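Local coordinates for Alpha/beta hydrolase fold-3 domain protein (PDB 5LK6) that probably hydrolyses carboxylic esters, as a thermostable lipase or carboxylesterase of the alpha/beta-hydrolase fold, at residues G53-I58 with A121-F126; I49-S54 with T129-N134; S36-V41 with F279-E284. All blocks are in the same frame, centred on the assembly; numbering follows the deposited sequence.

Contact 1: G53-I58 with A121-F126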
loop_
_atom_site.group_PDB
_atom_site.type_symbol
_atom_site.label_atom_id
_atom_site.label_comp_id
_atom_site.label_asym_id
_atom_site.label_seq_id
_atom_site.Cartn_x
_atom_site.Cartn_y
_atom_site.Cartn_z
ATOM N N GLY A 53 -22.895 -6.398 -26.266
ATOM C CA GLY A 53 -23.211 -7.333 -25.198
ATOM C C GLY A 53 -24.279 -8.359 -25.526
ATOM O O GLY A 53 -25.117 -8.118 -26.355
ATOM N N SER A 54 -24.283 -9.475 -24.800
ATOM C CA SER A 54 -25.310 -10.500 -24.920
ATOM C C SER A 54 -26.738 -9.939 -24.668
ATOM O O SER A 54 -27.674 -10.387 -25.304
ATOM C CB SER A 54 -24.981 -11.751 -24.053
ATOM O OG SER A 54 -25.435 -11.695 -22.693
ATOM N N GLU A 55 -26.896 -8.949 -23.781
ATOM C CA GLU A 55 -28.222 -8.382 -23.450
ATOM C C GLU A 55 -28.382 -6.901 -23.698
ATOM O O GLU A 55 -29.487 -6.377 -23.587
ATOM C CB GLU A 55 -28.568 -8.664 -21.979
ATOM C CG GLU A 55 -29.027 -10.090 -21.731
ATOM C CD GLU A 55 -29.273 -10.394 -20.274
ATOM O OE1 GLU A 55 -29.265 -9.434 -19.447
ATOM O OE2 GLU A 55 -29.464 -11.605 -19.977
ATOM N N ALA A 56 -27.300 -6.198 -23.985
ATOM C CA ALA A 56 -27.410 -4.779 -24.226
ATOM C C ALA A 56 -26.235 -4.278 -25.017
ATOM O O ALA A 56 -25.235 -4.953 -25.164
ATOM C CB ALA A 56 -27.486 -4.040 -22.900
ATOM N N ASN A 57 -26.376 -3.065 -25.499
ATOM C CA ASN A 57 -25.292 -2.356 -26.093
ATOM C C ASN A 57 -24.591 -1.515 -25.008
ATOM O O ASN A 57 -25.100 -0.467 -24.570
ATOM C CB ASN A 57 -25.795 -1.500 -27.257
ATOM C CG ASN A 57 -24.812 -1.492 -28.393
ATOM O OD1 ASN A 57 -24.054 -0.530 -28.571
ATOM N ND2 ASN A 57 -24.748 -2.610 -29.121
ATOM N N ILE A 58 -23.396 -1.976 -24.628
ATOM C CA ILE A 58 -22.637 -1.487 -23.452
ATOM C C ILE A 58 -21.630 -0.344 -23.733
ATOM O O ILE A 58 -20.580 -0.561 -24.373
ATOM C CB ILE A 58 -21.848 -2.656 -22.784
ATOM C CG1 ILE A 58 -22.761 -3.819 -22.456
ATOM C CG2 ILE A 58 -21.164 -2.184 -21.523
ATOM C CD1 ILE A 58 -22.009 -5.123 -22.444
ATOM N N ALA A 121 -25.838 -6.106 -14.093
ATOM C CA ALA A 121 -24.512 -5.540 -13.940
ATOM C C ALA A 121 -23.384 -6.569 -14.109
ATOM O O ALA A 121 -22.294 -6.210 -14.575
ATOM C CB ALA A 121 -24.373 -4.883 -12.598
ATOM N N VAL A 122 -23.631 -7.815 -13.712
ATOM C CA VAL A 122 -22.596 -8.843 -13.753
ATOM C C VAL A 122 -22.433 -9.256 -15.194
ATOM O O VAL A 122 -21.309 -9.325 -15.703
ATOM C CB VAL A 122 -22.992 -10.103 -12.936
ATOM C CG1 VAL A 122 -22.079 -11.291 -13.209
ATOM C CG2 VAL A 122 -23.041 -9.790 -11.432
ATOM N N ILE A 123 -23.569 -9.547 -15.838
ATOM C CA ILE A 123 -23.566 -9.956 -17.225
ATOM C C ILE A 123 -22.931 -8.907 -18.151
ATOM O O ILE A 123 -22.138 -9.269 -19.003
ATOM C CB ILE A 123 -24.966 -10.331 -17.706
ATOM C CG1 ILE A 123 -25.436 -11.627 -17.003
ATOM C CG2 ILE A 123 -24.960 -10.538 -19.226
ATOM C CD1 ILE A 123 -26.940 -11.835 -17.122
ATOM N N ASP A 124 -23.239 -7.625 -17.965
ATOM C CA ASP A 124 -22.546 -6.583 -18.713
ATOM C C ASP A 124 -21.031 -6.556 -18.447
ATOM O O ASP A 124 -20.226 -6.438 -19.381
ATOM C CB ASP A 124 -23.142 -5.201 -18.412
ATOM C CG ASP A 124 -24.554 -5.012 -18.987
ATOM O OD1 ASP A 124 -25.080 -5.941 -19.647
ATOM O OD2 ASP A 124 -25.137 -3.916 -18.784
ATOM N N SER A 125 -20.649 -6.640 -17.180
ATOM C CA SER A 125 -19.246 -6.573 -16.789
ATOM C C SER A 125 -18.448 -7.755 -17.387
ATOM O O SER A 125 -17.337 -7.557 -17.873
ATOM C CB SER A 125 -19.105 -6.535 -15.263
ATOM O OG SER A 125 -19.598 -5.320 -14.742
ATOM N N PHE A 126 -19.022 -8.951 -17.369
ATOM C CA PHE A 126 -18.430 -10.099 -18.030
ATOM C C PHE A 126 -18.361 -9.981 -19.537
ATOM O O PHE A 126 -17.350 -10.279 -20.135
ATOM C CB PHE A 126 -19.227 -11.344 -17.743
ATOM C CG PHE A 126 -18.635 -12.582 -18.348
ATOM C CD1 PHE A 126 -17.456 -13.135 -17.824
ATOM C CD2 PHE A 126 -19.249 -13.218 -19.442
ATOM C CE1 PHE A 126 -16.896 -14.297 -18.372
ATOM C CE2 PHE A 126 -18.696 -14.384 -19.997
ATOM C CZ PHE A 126 -17.519 -14.918 -19.471
HETATM O O HOH W 1 -24.843 -7.551 -21.929
#

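Contact 2: I49-S54 with T129-N134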
loop_
_atom_site.group_PDB
_atom_site.type_symbol
_atom_site.label_atom_id
_atom_site.label_comp_id
_atom_site.label_asym_id
_atom_site.label_seq_id
_atom_site.Cartn_x
_atom_site.Cartn_y
_atom_site.Cartn_z
ATOM N N ILE A 49 -16.806 4.083 -26.720
ATOM C CA ILE A 49 -17.162 3.011 -27.616
ATOM C C ILE A 49 -18.474 2.310 -27.196
ATOM O O ILE A 49 -19.133 2.749 -26.213
ATOM C CB ILE A 49 -15.991 2.028 -27.801
ATOM C CG1 ILE A 49 -15.727 1.178 -26.562
ATOM C CG2 ILE A 49 -14.757 2.792 -28.165
ATOM C CD1 ILE A 49 -14.803 0.013 -26.819
ATOM N N LYS A 50 -18.848 1.293 -27.996
ATOM C CA LYS A 50 -20.095 0.534 -27.878
ATOM C C LYS A 50 -19.724 -0.914 -27.976
ATOM O O LYS A 50 -19.283 -1.338 -29.025
ATOM C CB LYS A 50 -21.052 0.797 -29.050
ATOM C CG LYS A 50 -21.525 2.217 -29.238
ATOM C CD LYS A 50 -22.459 2.662 -28.147
ATOM C CE LYS A 50 -23.354 3.770 -28.684
ATOM N NZ LYS A 50 -23.713 4.763 -27.641
ATOM N N ILE A 51 -19.920 -1.676 -26.909
ATOM C CA ILE A 51 -19.497 -3.055 -26.876
ATOM C C ILE A 51 -20.752 -3.882 -27.100
ATOM O O ILE A 51 -21.740 -3.656 -26.425
ATOM C CB ILE A 51 -18.835 -3.393 -25.526
ATOM C CG1 ILE A 51 -17.585 -2.520 -25.341
ATOM C CG2 ILE A 51 -18.494 -4.878 -25.456
ATOM C CD1 ILE A 51 -16.755 -2.923 -24.134
ATOM N N PRO A 52 -20.719 -4.829 -28.054
ATOM C CA PRO A 52 -21.901 -5.629 -28.356
ATOM C C PRO A 52 -22.159 -6.747 -27.317
ATOM O O PRO A 52 -21.728 -7.893 -27.475
ATOM C CB PRO A 52 -21.596 -6.171 -29.772
ATOM C CG PRO A 52 -20.132 -6.317 -29.807
ATOM C CD PRO A 52 -19.595 -5.177 -28.950
ATOM N N GLY A 53 -22.895 -6.398 -26.266
ATOM C CA GLY A 53 -23.211 -7.333 -25.198
ATOM C C GLY A 53 -24.279 -8.359 -25.526
ATOM O O GLY A 53 -25.117 -8.118 -26.355
ATOM N N SER A 54 -24.283 -9.475 -24.800
ATOM C CA SER A 54 -25.310 -10.500 -24.920
ATOM C C SER A 54 -26.738 -9.939 -24.668
ATOM O O SER A 54 -27.674 -10.387 -25.304
ATOM C CB SER A 54 -24.981 -11.751 -24.053
ATOM O OG SER A 54 -25.435 -11.695 -22.693
ATOM N N THR A 129 -15.695 -7.626 -20.490
ATOM C CA THR A 129 -14.389 -8.220 -20.280
ATOM C C THR A 129 -14.046 -9.207 -21.407
ATOM O O THR A 129 -12.955 -9.175 -21.971
ATOM C CB THR A 129 -14.287 -8.888 -18.892
ATOM O OG1 THR A 129 -14.426 -7.870 -17.907
ATOM C CG2 THR A 129 -12.946 -9.584 -18.690
ATOM N N ASN A 130 -15.003 -10.046 -21.739
ATOM C CA ASN A 130 -14.837 -11.082 -22.726
ATOM C C ASN A 130 -14.587 -10.483 -24.097
ATOM O O ASN A 130 -13.694 -10.917 -24.844
ATOM C CB ASN A 130 -16.079 -11.934 -22.719
ATOM C CG ASN A 130 -15.921 -13.203 -23.507
ATOM O OD1 ASN A 130 -15.293 -14.187 -23.094
ATOM N ND2 ASN A 130 -16.552 -13.205 -24.630
ATOM N N TRP A 131 -15.312 -9.439 -24.406
ATOM C CA TRP A 131 -15.153 -8.808 -25.678
ATOM C C TRP A 131 -13.825 -8.074 -25.810
ATOM O O TRP A 131 -13.170 -8.191 -26.848
ATOM C CB TRP A 131 -16.284 -7.833 -25.922
ATOM C CG TRP A 131 -16.258 -7.187 -27.236
ATOM C CD1 TRP A 131 -16.848 -7.660 -28.409
ATOM C CD2 TRP A 131 -15.644 -5.923 -27.567
ATOM N NE1 TRP A 131 -16.642 -6.749 -29.422
ATOM C CE2 TRP A 131 -15.923 -5.676 -28.954
ATOM C CE3 TRP A 131 -14.937 -4.965 -26.833
ATOM C CZ2 TRP A 131 -15.503 -4.513 -29.618
ATOM C CZ3 TRP A 131 -14.490 -3.793 -27.499
ATOM C CH2 TRP A 131 -14.777 -3.592 -28.892
ATOM N N VAL A 132 -13.443 -7.307 -24.780
ATOM C CA VAL A 132 -12.167 -6.587 -24.800
ATOM C C VAL A 132 -10.992 -7.593 -24.963
ATOM O O VAL A 132 -10.069 -7.368 -25.728
ATOM C CB VAL A 132 -12.000 -5.690 -23.559
ATOM C CG1 VAL A 132 -10.543 -5.216 -23.386
ATOM C CG2 VAL A 132 -12.950 -4.511 -23.627
ATOM N N TYR A 133 -11.070 -8.703 -24.255
ATOM C CA TYR A 133 -10.082 -9.751 -24.326
ATOM C C TYR A 133 -9.937 -10.387 -25.717
ATOM O O TYR A 133 -8.861 -10.844 -26.046
ATOM C CB TYR A 133 -10.484 -10.811 -23.317
ATOM C CG TYR A 133 -9.599 -12.020 -23.209
ATOM C CD1 TYR A 133 -8.535 -12.029 -22.359
ATOM C CD2 TYR A 133 -9.863 -13.184 -23.939
ATOM C CE1 TYR A 133 -7.745 -13.150 -22.230
ATOM C CE2 TYR A 133 -9.082 -14.306 -23.820
ATOM C CZ TYR A 133 -8.026 -14.276 -22.970
ATOM O OH TYR A 133 -7.237 -15.365 -22.783
ATOM N N ASN A 134 -11.026 -10.438 -26.500
ATOM C CA ASN A 134 -11.048 -11.017 -27.860
ATOM C C ASN A 134 -10.810 -9.980 -28.927
ATOM O O ASN A 134 -11.004 -10.267 -30.057
ATOM C CB ASN A 134 -12.405 -11.664 -28.151
ATOM C CG ASN A 134 -12.618 -12.912 -27.354
ATOM O OD1 ASN A 134 -11.694 -13.682 -27.094
ATOM N ND2 ASN A 134 -13.833 -13.128 -26.953
#

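Contact 3: S36-V41 with F279-E284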
loop_
_atom_site.group_PDB
_atom_site.type_symbol
_atom_site.label_atom_id
_atom_site.label_comp_id
_atom_site.label_asym_id
_atom_site.label_seq_id
_atom_site.Cartn_x
_atom_site.Cartn_y
_atom_site.Cartn_z
ATOM N N SER A 36 -16.749 14.752 -9.425
ATOM C CA SER A 36 -16.281 15.780 -10.416
ATOM C C SER A 36 -15.398 16.869 -9.847
ATOM O O SER A 36 -14.696 17.497 -10.587
ATOM C CB SER A 36 -17.470 16.503 -11.064
ATOM O OG SER A 36 -18.190 15.526 -11.791
ATOM N N ALA A 37 -15.450 17.128 -8.554
ATOM C CA ALA A 37 -14.504 18.043 -7.927
ATOM C C ALA A 37 -13.026 17.679 -8.150
ATOM O O ALA A 37 -12.170 18.505 -7.989
ATOM C CB ALA A 37 -14.782 18.146 -6.413
ATOM N N ALA A 38 -12.712 16.436 -8.437
ATOM C CA ALA A 38 -11.332 16.063 -8.738
ATOM C C ALA A 38 -10.892 16.621 -10.115
ATOM O O ALA A 38 -11.643 16.589 -11.050
ATOM C CB ALA A 38 -11.133 14.539 -8.654
ATOM N N PRO A 39 -9.663 17.126 -10.222
ATOM C CA PRO A 39 -9.137 17.397 -11.551
ATOM C C PRO A 39 -8.937 16.130 -12.414
ATOM O O PRO A 39 -8.833 15.002 -11.918
ATOM C CB PRO A 39 -7.772 18.009 -11.233
ATOM C CG PRO A 39 -7.341 17.247 -9.998
ATOM C CD PRO A 39 -8.615 17.336 -9.195
ATOM N N LYS A 40 -8.860 16.360 -13.712
ATOM C CA LYS A 40 -8.645 15.318 -14.707
ATOM C C LYS A 40 -7.222 15.407 -15.269
ATOM O O LYS A 40 -6.966 16.266 -16.078
ATOM C CB LYS A 40 -9.638 15.554 -15.848
ATOM C CG LYS A 40 -11.072 15.413 -15.407
ATOM C CD LYS A 40 -12.047 15.586 -16.538
ATOM C CE LYS A 40 -13.452 15.488 -16.001
ATOM N NZ LYS A 40 -14.355 15.090 -17.116
ATOM N N VAL A 41 -6.297 14.546 -14.866
ATOM C CA VAL A 41 -4.965 14.600 -15.508
ATOM C C VAL A 41 -5.098 14.373 -17.023
ATOM O O VAL A 41 -5.971 13.632 -17.427
ATOM C CB VAL A 41 -3.925 13.653 -14.861
ATOM C CG1 VAL A 41 -3.775 14.030 -13.404
ATOM C CG2 VAL A 41 -4.321 12.183 -14.985
ATOM N N PHE A 279 -12.201 10.433 -3.786
ATOM C CA PHE A 279 -11.997 11.753 -3.197
ATOM C C PHE A 279 -10.547 11.981 -2.891
ATOM O O PHE A 279 -10.192 12.655 -1.899
ATOM C CB PHE A 279 -12.878 11.917 -1.972
ATOM C CG PHE A 279 -14.243 11.452 -2.221
ATOM C CD1 PHE A 279 -14.985 12.047 -3.185
ATOM C CD2 PHE A 279 -14.747 10.304 -1.590
ATOM C CE1 PHE A 279 -16.267 11.550 -3.489
ATOM C CE2 PHE A 279 -16.019 9.815 -1.869
ATOM C CZ PHE A 279 -16.783 10.441 -2.825
ATOM N N PHE A 280 -9.712 11.510 -3.813
ATOM C CA PHE A 280 -8.261 11.644 -3.658
ATOM C C PHE A 280 -7.735 13.073 -3.466
ATOM O O PHE A 280 -6.742 13.218 -2.806
ATOM C CB PHE A 280 -7.487 10.904 -4.763
ATOM C CG PHE A 280 -7.669 11.473 -6.161
ATOM C CD1 PHE A 280 -6.905 12.556 -6.593
ATOM C CD2 PHE A 280 -8.549 10.880 -7.065
ATOM C CE1 PHE A 280 -7.060 13.055 -7.892
ATOM C CE2 PHE A 280 -8.711 11.365 -8.346
ATOM C CZ PHE A 280 -7.973 12.461 -8.761
ATOM N N PRO A 281 -8.403 14.125 -4.006
ATOM C CA PRO A 281 -7.892 15.473 -3.713
ATOM C C PRO A 281 -8.055 15.915 -2.277
ATOM O O PRO A 281 -7.245 16.671 -1.797
ATOM C CB PRO A 281 -8.708 16.394 -4.636
ATOM C CG PRO A 281 -9.343 15.513 -5.629
ATOM C CD PRO A 281 -9.545 14.197 -4.936
ATOM N N LEU A 282 -9.095 15.453 -1.609
ATOM C CA LEU A 282 -9.336 15.756 -0.198
ATOM C C LEU A 282 -8.692 14.745 0.757
ATOM O O LEU A 282 -8.526 15.013 1.909
ATOM C CB LEU A 282 -10.850 15.723 0.052
ATOM C CG LEU A 282 -11.744 16.953 -0.121
ATOM C CD1 LEU A 282 -11.110 18.036 -0.986
ATOM C CD2 LEU A 282 -13.131 16.531 -0.639
ATOM N N ILE A 283 -8.426 13.542 0.290
ATOM C CA ILE A 283 -7.957 12.447 1.143
ATOM C C ILE A 283 -6.691 11.934 0.463
ATOM O O ILE A 283 -6.763 11.058 -0.402
ATOM C CB ILE A 283 -9.067 11.350 1.252
ATOM C CG1 ILE A 283 -10.320 11.929 1.868
ATOM C CG2 ILE A 283 -8.609 10.190 2.091
ATOM C CD1 ILE A 283 -11.451 10.929 2.083
ATOM N N GLU A 284 -5.563 12.544 0.806
ATOM C CA GLU A 284 -4.251 12.261 0.205
ATOM C C GLU A 284 -3.964 10.744 0.102
ATOM O O GLU A 284 -3.370 10.288 -0.866
ATOM C CB GLU A 284 -3.117 13.083 0.951
ATOM C CG GLU A 284 -1.588 12.720 0.787
ATOM C CD GLU A 284 -0.826 13.427 -0.388
ATOM O OE1 GLU A 284 -1.494 14.208 -1.144
ATOM O OE2 GLU A 284 0.446 13.207 -0.561
#

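Contact 1: G53-I58 with A121-F126
Ile58 lays its CG1-CD1 arm obliquely across Asp124, so that a strand residue meets both the backbone and the side chain of helix 120-133. Ile58 CD1 stands 3.8 Å from Asp124 O. Chi1 of Ile58 (-54°) puts Ile58 CG1 anti to the carbonyl carbon, and it is this atom that lies 4.1 Å from Asp124 CG.

The polar link runs through one water. It accepts from Glu55 N at 3.1 Å and donates to Asp124 OD1 at 2.8 Å, tying the backbone of the turn to the helix. The two carboxylates stay apart, with Glu55 OE1 and Asp124 OD1 separated by 5.5 Å, and Arg111 forms a salt bridge with each: its NE with Asp124 OD2, its NH2 with Glu55 OE1. An arginine paired with both acids would be expected to ease their mutual repulsion and favour the ionised forms.

At the more exposed end, Ile123 offers its two branches to different partners. Ile123 CD1 abuts the carboxylate of Glu55, 3.8 Å from Glu55 OE2, the two side chains crossing at about a right angle. Ile123 CG2 lies 3.7 Å from Ser54 OG, a hydroxyl that is hydrogen-bonded to Asp127 OD2 one turn further along the helix. Ala56 CB faces the same helix more distantly and also touches Arg111. Across the turn itself, a weak bond joins Gly53 N to Ala56 O.

Residues 53-56 connect antiparallel neighbours 46-52 and 57-63. The contact is thus that of a beta-hairpin whose turn is fastened by water and arginine to a flanking helix, at the first two strands of the alpha/beta-hydrolase sheet.

Contact 2: I49-S54 with T129-N134
Pro52 CD sits over one face of the Trp131 indole in a CH-pi contact, 3.7 Å from the centroid of the five-membered ring and 25° off its normal. The nearest indole atom to it is NE1, at 3.4 Å from Pro52 CD. Ile51 CG2 approaches the ring obliquely, reaching Trp131 CG at 3.7 Å, while its CG1-CD1 arm runs on to CE3 and CZ3. Further along the six-membered ring, Ile49 CD1 is 3.9 Å from Trp131 CZ3. A looser touch, 4.2 Å between Ile51 CD1 and Val132 CG2, continues the apolar layer inward.

With chi1 -177°, CG of Trp131 is anti to its backbone N, where it meets Ile51 CG2; Pro52 is the centre of an inverse gamma turn at the strand end. Backbone bonds of Ile49 with Ala60 and of Ile51 with Ile58 fix the strand in the sheet, and Val132 in turn packs on Val73 and Ile75 of strand 72-77. The short strand and helix axes approach to 8.9 Å at 105°. Trp131, with a lesser touch from Val132, packs on Ile49, Ile51 and Pro52 of edge strand 46-52: helix-on-sheet packing in the alpha/beta/alpha sandwich of the alpha/beta-hydrolase fold.

Contact 3: S36-V41 with F279-E284
Phe280 reaches across to Ala38 and Pro39 with the far end of its ring. Its first torsion (chi1 66°) places CG between the backbone N and the carbonyl carbon. Phe280 CB and CG make no contact with residues 36-41. The touching begins at Phe280 CE2, which is 4.0 Å from Ala38 CB, and is closest at Phe280 CZ, 3.8 Å from the same Ala38 CB; the methyl approaches the ring obliquely. Phe280 CZ also lies 4.1 Å from Pro39 O, a carbonyl oxygen at the ring edge and near its plane. Within 279-284, Pro281 CD stands 3.4 Å above the plane of the Phe280 ring, offset toward the rim.

Pro281, lying over a face of the Phe280 ring, meets the same methyl. Pro281 CG is 3.6 Å from Ala38 CB, and the methyl rests against both the proline and the phenyl ring. Pro39 CD passes 4.1 Å from Pro281 CG, the two proline rings sliding past each other in opposite directions.

Behind this patch, Phe280 also packs on Arg287 and Ile290 of helix 285-302, and Ala38 on Pro92 of helix 91-101. Glu284 makes a salt bridge to Arg299 of the second subunit. The contact between the two loops is van der Waals in character: apolar loop-to-loop packing that joins the segment after helix 24-36 to the one leading into helix 285-302, the C-terminal helix of this alpha/beta-hydrolase fold.

In the fold
Contacts 1 and 2 are neighbours, their centres 8 Å apart, and both set helix 120-133 against the hairpin of strands 46-52 and 57-63. They share Gly53 and Ser54, and the two are joined through the sheet by neighbouring strands. Their chemistry differs: contact 1 combines buried isoleucine packing with water and charge at the turn, whereas contact 2 is an aromatic and aliphatic layer. Contact 3 lies about 29 Å from either, centre to centre, and uses loops instead of sheet and helix. All three are partly buried. In sequence, contacts 1 and 2 are nested inside the loop closed by contact 3.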